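Local coordinates for molinate hydrolase (Gulosibacter molinativorax, PDB 4UB9), which hydrolyses the thiocarbamate pesticide molinate and is a zinc-binding member of the amidohydrolase family, at residues E230-G235 with A275-L280. Numbering follows the deposited sequence.
Sequences EYLERG and AGVPLL
L232, in the last turn of helix 221-232, meets A275 and V277 in a small apolar contact that buries 93 Å² over both sides. Just before L232, the side chain of Y231 leaves the helix for other ground: its OH is hydrogen-bonded to A171 O and T173 N, and its ring touches V210, M212 and V236. The first torsion of L232 (chi1 -67°) sets CG opposite its own carbonyl carbon, from where one methyl comes to A275 and the other to V277. L232 CD1 lies 4.0 Å from A275 CB, and L232 CB approaches the same methyl at 4.1 Å, which places A275 CB against one flank of the leucine. The other methyl, L232 CD2, comes within 4.4 Å of V277 CG2, a looser touch. At 6.9 Å, L232 CA and A275 CA are the nearest pair of CA atoms between the two segments. After L232 the chain folds into a type I beta turn ending at G235, closed by a weak bond from G235 N to L232 O of 3.4 Å, while R234 N reaches Y231 O at 2.9 Å. G235 takes positive phi (119°), a conformation that glycine, lacking CB, adopts easily. In the other segment, a Schellman motif at G276 ends helix 262-275 and turns the chain toward V277. The closing part of helix 221-232 thus meets A275 and the loop residue V277, which leads from helix 262-275 to strand 279-282. The two helices precede the neighbouring parallel strands 239-242 and 279-282, consistent with a TIM barrel; the contact lies near the start of strand 279-282, whose far end carries the zinc ligand H282. V272 of helix 262-275 touches both L232 and V277, C239 of strand 239-242 adds a further neighbour to L232, and P278 and L280 carry the second segment into the sheet through backbone hydrogen bonds to strand 239-242.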
ATOM      1  N   GLU A 230     -12.782   5.079 -36.662  1.00 33.29           N
ATOM      2  CA  GLU A 230     -14.054   5.421 -36.034  1.00 38.07           C
ATOM      3  C   GLU A 230     -13.921   6.541 -34.974  1.00 36.22           C
ATOM      4  O   GLU A 230     -14.776   7.448 -34.877  1.00 40.33           O
ATOM      5  CB  GLU A 230     -14.633   4.156 -35.402  1.00 37.50           C
ATOM      6  CG  GLU A 230     -15.758   4.395 -34.405  1.00 41.84           C
ATOM      7  CD  GLU A 230     -16.207   3.120 -33.698  1.00 46.02           C
ATOM      8  OE1 GLU A 230     -15.364   2.290 -33.251  1.00 46.96           O
ATOM      9  OE2 GLU A 230     -17.436   2.948 -33.580  1.00 51.46           O
ATOM     10  N   TYR A 231     -12.859   6.426 -34.178  1.00 31.86           N
ATOM     11  CA  TYR A 231     -12.554   7.427 -33.163  1.00 32.02           C
ATOM     12  C   TYR A 231     -12.406   8.800 -33.812  1.00 33.22           C
ATOM     13  O   TYR A 231     -13.043   9.738 -33.421  1.00 34.84           O
ATOM     14  CB  TYR A 231     -11.274   7.076 -32.400  1.00 31.76           C
ATOM     15  CG  TYR A 231     -10.908   8.165 -31.426  1.00 34.87           C
ATOM     16  CD1 TYR A 231     -11.609   8.310 -30.217  1.00 36.39           C
ATOM     17  CD2 TYR A 231      -9.924   9.094 -31.727  1.00 33.92           C
ATOM     18  CE1 TYR A 231     -11.284   9.307 -29.335  1.00 40.62           C
ATOM     19  CE2 TYR A 231      -9.585  10.097 -30.850  1.00 34.11           C
ATOM     20  CZ  TYR A 231     -10.278  10.212 -29.665  1.00 41.10           C
ATOM     21  OH  TYR A 231      -9.980  11.217 -28.770  1.00 43.11           O
ATOM     22  N   LEU A 232     -11.592   8.867 -34.858  1.00 35.30           N
ATOM     23  CA  LEU A 232     -11.357  10.105 -35.560  1.00 35.87           C
ATOM     24  C   LEU A 232     -12.653  10.663 -36.135  1.00 41.70           C
ATOM     25  O   LEU A 232     -12.844  11.864 -36.179  1.00 43.73           O
ATOM     26  CB  LEU A 232     -10.305   9.938 -36.655  1.00 34.51           C
ATOM     27  CG  LEU A 232      -8.908   9.634 -36.100  1.00 34.68           C
ATOM     28  CD1 LEU A 232      -7.965   9.190 -37.196  1.00 35.97           C
ATOM     29  CD2 LEU A 232      -8.300  10.830 -35.399  1.00 37.96           C
ATOM     30  N   GLU A 233     -13.539   9.792 -36.584  1.00 40.94           N
ATOM     31  CA  GLU A 233     -14.827  10.228 -37.123  1.00 43.41           C
ATOM     32  C   GLU A 233     -15.775  10.752 -36.065  1.00 46.78           C
ATOM     33  O   GLU A 233     -16.821  11.271 -36.391  1.00 43.53           O
ATOM     34  CB  GLU A 233     -15.481   9.127 -37.929  1.00 47.93           C
ATOM     35  CG  GLU A 233     -14.959   9.191 -39.363  1.00 53.26           C
ATOM     36  CD  GLU A 233     -15.051   7.875 -40.107  1.00 56.45           C
ATOM     37  OE1 GLU A 233     -15.848   6.999 -39.686  1.00 58.80           O
ATOM     38  OE2 GLU A 233     -14.339   7.731 -41.129  1.00 56.05           O
ATOM     39  N   ARG A 234     -15.409  10.672 -34.792  1.00 42.89           N
ATOM     40  CA  ARG A 234     -16.249  11.276 -33.753  1.00 45.01           C
ATOM     41  C   ARG A 234     -16.137  12.782 -33.660  1.00 45.42           C
ATOM     42  O   ARG A 234     -16.959  13.414 -33.035  1.00 55.49           O
ATOM     43  CB  ARG A 234     -15.932  10.745 -32.367  1.00 47.20           C
ATOM     44  CG  ARG A 234     -16.331   9.318 -32.170  1.00 47.00           C
ATOM     45  CD  ARG A 234     -15.528   8.757 -31.012  1.00 55.01           C
ATOM     46  NE  ARG A 234     -15.949   7.412 -30.701  1.00 59.15           N
ATOM     47  CZ  ARG A 234     -17.011   7.139 -29.956  1.00 62.77           C
ATOM     48  NH1 ARG A 234     -17.352   5.880 -29.758  1.00 63.57           N
ATOM     49  NH2 ARG A 234     -17.723   8.122 -29.410  1.00 62.79           N
ATOM     50  N   GLY A 235     -15.088  13.362 -34.182  1.00 45.04           N
ATOM     51  CA  GLY A 235     -15.040  14.809 -34.295  1.00 41.14           C
ATOM     52  C   GLY A 235     -13.941  15.568 -33.566  1.00 44.13           C
ATOM     53  O   GLY A 235     -14.094  16.742 -33.260  1.00 59.39           O
ATOM     54  N   ALA A 275      -7.505  11.234 -42.069  1.00 42.00           N
ATOM     55  CA  ALA A 275      -8.581  12.096 -41.533  1.00 40.35           C
ATOM     56  C   ALA A 275      -8.254  13.575 -41.733  1.00 39.07           C
ATOM     57  O   ALA A 275      -9.069  14.431 -41.471  1.00 40.43           O
ATOM     58  CB  ALA A 275      -8.854  11.779 -40.055  1.00 43.55           C
ATOM     59  N   GLY A 276      -7.003  13.855 -42.043  1.00 42.03           N
ATOM     60  CA  GLY A 276      -6.557  15.222 -42.323  1.00 40.74           C
ATOM     61  C   GLY A 276      -6.478  16.174 -41.117  1.00 42.89           C
ATOM     62  O   GLY A 276      -6.692  17.353 -41.265  1.00 41.50           O
ATOM     63  N   VAL A 277      -6.236  15.643 -39.930  1.00 39.90           N
ATOM     64  CA  VAL A 277      -6.096  16.461 -38.723  1.00 37.81           C
ATOM     65  C   VAL A 277      -4.677  16.342 -38.240  1.00 34.02           C
ATOM     66  O   VAL A 277      -3.998  15.384 -38.559  1.00 36.14           O
ATOM     67  CB  VAL A 277      -7.053  16.043 -37.581  1.00 37.88           C
ATOM     68  CG1 VAL A 277      -8.502  16.106 -38.046  1.00 36.30           C
ATOM     69  CG2 VAL A 277      -6.726  14.654 -37.038  1.00 38.11           C
ATOM     70  N   PRO A 278      -4.210  17.314 -37.472  1.00 33.46           N
ATOM     71  CA  PRO A 278      -2.810  17.250 -37.073  1.00 30.59           C
ATOM     72  C   PRO A 278      -2.538  16.096 -36.136  1.00 33.17           C
ATOM     73  O   PRO A 278      -3.426  15.627 -35.408  1.00 32.57           O
ATOM     74  CB  PRO A 278      -2.604  18.542 -36.311  1.00 29.86           C
ATOM     75  CG  PRO A 278      -3.609  19.454 -36.878  1.00 31.24           C
ATOM     76  CD  PRO A 278      -4.813  18.613 -37.146  1.00 30.91           C
ATOM     77  N   LEU A 279      -1.309  15.650 -36.201  1.00 32.24           N
ATOM     78  CA  LEU A 279      -0.844  14.497 -35.447  1.00 34.98           C
ATOM     79  C   LEU A 279       0.078  14.942 -34.334  1.00 34.28           C
ATOM     80  O   LEU A 279       1.115  15.582 -34.602  1.00 30.39           O
ATOM     81  CB  LEU A 279      -0.049  13.556 -36.351  1.00 32.89           C
ATOM     82  CG  LEU A 279       0.766  12.486 -35.622  1.00 35.34           C
ATOM     83  CD1 LEU A 279      -0.165  11.434 -35.032  1.00 35.49           C
ATOM     84  CD2 LEU A 279       1.755  11.831 -36.572  1.00 33.58           C
ATOM     85  N   LEU A 280      -0.294  14.578 -33.105  1.00 30.43           N
ATOM     86  CA  LEU A 280       0.516  14.842 -31.921  1.00 27.33           C
ATOM     87  C   LEU A 280       1.059  13.579 -31.336  1.00 28.02           C
ATOM     88  O   LEU A 280       0.468  12.533 -31.471  1.00 29.09           O
ATOM     89  CB  LEU A 280      -0.290  15.543 -30.830  1.00 28.13           C
ATOM     90  CG  LEU A 280      -0.344  17.082 -30.869  1.00 27.29           C
ATOM     91  CD1 LEU A 280      -0.974  17.566 -32.160  1.00 27.02           C
ATOM     92  CD2 LEU A 280      -1.193  17.548 -29.734  1.00 28.63           C
TER